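Local structure of putative CRISPR-associated endoribonuclease-like protein Cas6 (Pyrococcus furiosus, 3UFC) at residues A[7-12]-A[109-114]; A[55-60]-A[75-80]. The protein binds CRISPR RNA and is a Cas6 paralogue, putatively an endoribonuclease-like protein, of the prokaryotic CRISPR immune system. All blocks are in the same frame, centred on the assembly; numbering follows the deposited sequence.

Interaction 1 (A[7-12]-A[109-114]); sequences IKLLPL and FLVADI
Strands 7-11 and 109-114 run antiparallel and show how a two-stranded pairing can be dense on one face and loose on the other. The dense face carries I7, L9, P11, F109, V111 and I114. With its CG anti to the carbonyl carbon (chi1 -71°), the F109 ring reaches across the opposing strand: its CD1 lies 3.8 Å from L9 CB, and its CE1 approaches P11 CB to 3.8 Å. The I7 and V111 side chains cross obliquely, I7 CG2 3.7 Å from V111 CG1; both methyls are anti to their own backbone N. I96 of helix 86-98 packs on I7, V111 and I114, while I77 meets L9, P11 and F109, so the layer is shared with the helix and the next strand. The pair joins the first and last strands of the ferredoxin-like beta-alpha-beta-beta-alpha-beta core. Its register slips by one residue at a beta bulge: A112 is extra between the K8-D113 and L9-V111 pairs. K8 N donates almost straight to D113 O at 2.8 Å (166°), in the carbonyl plane, whereas A112 N comes to K8 O from 37° out of K8's own carbonyl plane. Beyond the bulge, L10 and L110 bond each other through both their N and O atoms. The face bearing K8, L10, L110 and D113 is looser and partly open to solvent. The methyl of the bulged A112 turns toward strand 7-11, its CB 4.3 Å from L10 CB, and K8, bent at chi2 and chi3, carries its NZ off to a salt bridge with D76.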
# COMPACT_ATOMS: atom_id res chain seq x y z
N ILE A 7 6.32 10.84 4.01
CA ILE A 7 7.70 10.82 4.43
C ILE A 7 8.56 11.25 3.25
O ILE A 7 8.51 10.63 2.18
CB ILE A 7 8.11 9.41 4.88
CG1 ILE A 7 7.23 8.99 6.07
CG2 ILE A 7 9.59 9.37 5.26
CD1 ILE A 7 7.44 7.57 6.51
N LYS A 8 9.30 12.34 3.42
CA LYS A 8 10.17 12.82 2.35
C LYS A 8 11.50 12.11 2.52
O LYS A 8 12.01 11.99 3.63
CB LYS A 8 10.37 14.34 2.45
CG LYS A 8 9.09 15.15 2.30
CD LYS A 8 8.44 14.95 0.94
CE LYS A 8 9.35 15.41 -0.19
NZ LYS A 8 8.72 15.20 -1.53
N LEU A 9 12.05 11.63 1.41
CA LEU A 9 13.32 10.93 1.47
C LEU A 9 14.39 11.67 0.67
O LEU A 9 14.11 12.23 -0.39
CB LEU A 9 13.17 9.51 0.90
CG LEU A 9 12.13 8.61 1.59
CD1 LEU A 9 11.90 7.37 0.73
CD2 LEU A 9 12.62 8.24 2.99
N LEU A 10 15.61 11.65 1.20
CA LEU A 10 16.73 12.30 0.54
C LEU A 10 17.79 11.24 0.28
O LEU A 10 18.30 10.61 1.21
CB LEU A 10 17.28 13.41 1.45
CG LEU A 10 18.45 14.30 1.00
CD1 LEU A 10 19.75 13.54 1.14
CD2 LEU A 10 18.23 14.78 -0.42
N PRO A 11 18.12 10.99 -1.00
CA PRO A 11 19.14 9.99 -1.32
C PRO A 11 20.52 10.54 -0.98
O PRO A 11 20.82 11.70 -1.25
CB PRO A 11 18.94 9.77 -2.82
CG PRO A 11 18.50 11.09 -3.30
CD PRO A 11 17.51 11.53 -2.23
N LEU A 12 21.34 9.70 -0.36
CA LEU A 12 22.69 10.12 0.02
C LEU A 12 23.57 10.28 -1.22
O LEU A 12 24.42 11.16 -1.27
CB LEU A 12 23.30 9.09 0.98
CG LEU A 12 22.46 8.81 2.23
CD1 LEU A 12 23.18 7.82 3.11
CD2 LEU A 12 22.20 10.10 2.99
N PHE A 109 19.06 6.29 2.02
CA PHE A 109 18.19 7.46 2.06
C PHE A 109 18.12 8.00 3.49
O PHE A 109 18.24 7.24 4.46
CB PHE A 109 16.76 7.10 1.64
CG PHE A 109 16.60 6.79 0.18
CD1 PHE A 109 16.18 7.78 -0.70
CD2 PHE A 109 16.86 5.51 -0.31
CE1 PHE A 109 16.01 7.50 -2.06
CE2 PHE A 109 16.69 5.22 -1.66
CZ PHE A 109 16.27 6.22 -2.54
N LEU A 110 17.93 9.30 3.60
CA LEU A 110 17.78 9.93 4.91
C LEU A 110 16.37 10.51 4.92
O LEU A 110 15.96 11.15 3.95
CB LEU A 110 18.82 11.04 5.10
CG LEU A 110 18.81 11.73 6.47
CD1 LEU A 110 18.94 10.69 7.57
CD2 LEU A 110 19.97 12.73 6.55
N VAL A 111 15.62 10.27 5.99
CA VAL A 111 14.27 10.83 6.06
C VAL A 111 14.45 12.34 6.25
O VAL A 111 15.03 12.78 7.23
CB VAL A 111 13.48 10.26 7.26
CG1 VAL A 111 12.17 11.02 7.42
CG2 VAL A 111 13.21 8.78 7.03
N ALA A 112 13.96 13.11 5.29
CA ALA A 112 14.09 14.56 5.33
C ALA A 112 12.95 15.26 6.05
O ALA A 112 13.12 16.37 6.56
CB ALA A 112 14.21 15.10 3.91
N ASP A 113 11.79 14.62 6.10
CA ASP A 113 10.64 15.22 6.76
C ASP A 113 9.48 14.24 6.84
O ASP A 113 9.36 13.32 6.02
CB ASP A 113 10.21 16.48 5.98
CG ASP A 113 9.16 17.29 6.72
OD1 ASP A 113 9.26 17.43 7.95
OD2 ASP A 113 8.25 17.81 6.05
N ILE A 114 8.64 14.42 7.85
CA ILE A 114 7.46 13.59 8.06
C ILE A 114 6.31 14.55 8.29
O ILE A 114 6.33 15.33 9.24
CB ILE A 114 7.60 12.67 9.29
CG1 ILE A 114 8.78 11.71 9.11
CG2 ILE A 114 6.31 11.87 9.49
CD1 ILE A 114 9.03 10.83 10.32

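Interaction 2 (A[55-60]-A[75-80]); sequences SRIIIR and DDISLY
An antiparallel pairing of an outermost strand with its inner neighbour, 55-60 against 75-80, illustrates how a serine hydroxyl can take over from a main-chain carbonyl. The regular part lies at I58 and S78, where I58 N donates to S78 O at 2.8 Å, nearly along the C=O axis, and S78 N returns a bond to I58 O. Toward S55 the pattern changes. S55 N still bonds Y80 O, but Y80 N is received by S55 OG at 3.0 Å. The hydroxyl sits between the backbone N and the carbonyl carbon (chi1 73°) and gives its own proton to R56 O, so two bonds fix its rotation. The Y80 ring turns its edge to this OG and to I58 CG1, which meets Y80 CE1 at 3.7 Å. The two strands are the second and third of the ferredoxin-like core, connected by an excursion that includes strands 62-65 and 69-72. On the face of I59 and I77, opposite I58, I77 CG2 is pressed by I57 CG2 at 3.3 Å, closer than normal van der Waals contact, and I72 of the excursion also packs on I77. At the far end D76 centres an inverse gamma turn, and R60 N points almost straight (174°) at its O. D76 OD2 rests 3.2 Å from R60 CD where the carboxylate crosses the extended arginine chain obliquely; R60 NE stays 4.4 Å from D76 OD2, too far for a salt bridge.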
# COMPACT_ATOMS: atom_id res chain seq x y z
N SER A 55 2.56 3.27 0.24
CA SER A 55 2.69 3.44 -1.20
C SER A 55 4.04 2.98 -1.73
O SER A 55 4.91 2.54 -0.99
CB SER A 55 2.56 4.92 -1.54
OG SER A 55 3.74 5.62 -1.14
N ARG A 56 4.17 3.07 -3.05
CA ARG A 56 5.42 2.76 -3.69
C ARG A 56 6.19 4.08 -3.49
O ARG A 56 5.59 5.11 -3.15
CB ARG A 56 5.20 2.49 -5.18
CG ARG A 56 4.59 1.11 -5.48
CD ARG A 56 5.65 0.02 -5.44
NE ARG A 56 6.57 0.15 -6.57
CZ ARG A 56 7.72 -0.51 -6.70
NH1 ARG A 56 8.11 -1.36 -5.76
NH2 ARG A 56 8.49 -0.29 -7.75
N ILE A 57 7.50 4.05 -3.66
CA ILE A 57 8.27 5.28 -3.50
C ILE A 57 7.89 6.18 -4.68
O ILE A 57 8.07 5.80 -5.84
CB ILE A 57 9.79 4.98 -3.49
CG1 ILE A 57 10.15 4.12 -2.28
CG2 ILE A 57 10.59 6.28 -3.45
CD1 ILE A 57 11.59 3.62 -2.26
N ILE A 58 7.34 7.35 -4.39
CA ILE A 58 6.91 8.28 -5.43
C ILE A 58 8.03 9.27 -5.75
O ILE A 58 8.40 10.11 -4.93
CB ILE A 58 5.65 9.06 -4.98
CG1 ILE A 58 4.56 8.07 -4.55
CG2 ILE A 58 5.13 9.93 -6.13
CD1 ILE A 58 4.11 7.13 -5.64
N ILE A 59 8.57 9.15 -6.96
CA ILE A 59 9.67 9.99 -7.43
C ILE A 59 9.19 10.95 -8.52
O ILE A 59 8.75 10.53 -9.59
CB ILE A 59 10.79 9.09 -7.97
CG1 ILE A 59 11.19 8.07 -6.89
CG2 ILE A 59 12.00 9.93 -8.36
CD1 ILE A 59 11.99 6.90 -7.40
N ARG A 60 9.28 12.25 -8.24
CA ARG A 60 8.83 13.28 -9.19
C ARG A 60 9.43 13.14 -10.59
O ARG A 60 8.71 13.22 -11.59
CB ARG A 60 9.14 14.67 -8.64
CG ARG A 60 8.65 15.81 -9.53
CD ARG A 60 9.09 17.16 -8.98
NE ARG A 60 8.78 18.25 -9.90
CZ ARG A 60 9.13 19.52 -9.69
NH1 ARG A 60 9.80 19.85 -8.60
NH2 ARG A 60 8.82 20.45 -10.59
N ASP A 75 15.38 15.15 -6.12
CA ASP A 75 15.42 15.00 -4.67
C ASP A 75 14.01 15.02 -4.09
O ASP A 75 13.83 14.85 -2.89
CB ASP A 75 16.24 16.13 -4.05
CG ASP A 75 17.74 15.90 -4.16
OD1 ASP A 75 18.50 16.88 -4.08
OD2 ASP A 75 18.15 14.73 -4.32
N ASP A 76 13.02 15.23 -4.95
CA ASP A 76 11.63 15.26 -4.53
C ASP A 76 11.10 13.83 -4.55
O ASP A 76 10.57 13.35 -5.56
CB ASP A 76 10.83 16.16 -5.49
CG ASP A 76 9.40 16.35 -5.06
OD1 ASP A 76 9.15 16.50 -3.84
OD2 ASP A 76 8.52 16.35 -5.94
N ILE A 77 11.27 13.15 -3.42
CA ILE A 77 10.86 11.75 -3.27
C ILE A 77 9.99 11.58 -2.04
O ILE A 77 10.36 12.01 -0.95
CB ILE A 77 12.11 10.85 -3.11
CG1 ILE A 77 13.03 11.02 -4.31
CG2 ILE A 77 11.68 9.40 -2.94
CD1 ILE A 77 14.37 10.33 -4.15
N SER A 78 8.85 10.92 -2.20
CA SER A 78 7.94 10.71 -1.09
C SER A 78 7.48 9.27 -0.91
O SER A 78 7.36 8.51 -1.87
CB SER A 78 6.71 11.60 -1.25
OG SER A 78 7.05 12.98 -1.17
N LEU A 79 7.23 8.91 0.34
CA LEU A 79 6.72 7.59 0.71
C LEU A 79 5.50 7.88 1.58
O LEU A 79 5.61 8.56 2.61
CB LEU A 79 7.75 6.81 1.53
CG LEU A 79 7.23 5.53 2.18
CD1 LEU A 79 6.82 4.52 1.11
CD2 LEU A 79 8.31 4.93 3.08
N TYR A 80 4.33 7.39 1.18
CA TYR A 80 3.12 7.61 1.97
C TYR A 80 2.75 6.36 2.76
O TYR A 80 2.90 5.24 2.28
CB TYR A 80 1.96 8.03 1.07
CG TYR A 80 2.27 9.24 0.21
CD1 TYR A 80 2.88 9.10 -1.03
CD2 TYR A 80 1.99 10.53 0.67
CE1 TYR A 80 3.21 10.21 -1.80
CE2 TYR A 80 2.31 11.65 -0.10
CZ TYR A 80 2.92 11.48 -1.33
OH TYR A 80 3.24 12.57 -2.09

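Overall arrangement
Interactions 1 and 2 illustrate how one sheet combines a local pairing with one closed from far along the chain. Their centres lie about 10 Å apart, and both segments of interaction 2 fall between the two segments of interaction 1 in sequence. Across the sheet the order is 53-59, 77-83, 3-11, 107-116, so the neighbouring strands 3-11 and 77-83 join the two contacts; these four form the ferredoxin-like core, and strand 101-104 is an addition at the edge beside 107-116. The seam includes a probable hydrogen bond from I7 N to L79 O and the K8-D76 salt bridge. Together the contacts span the core of this RNA-binding protein's N-terminal half.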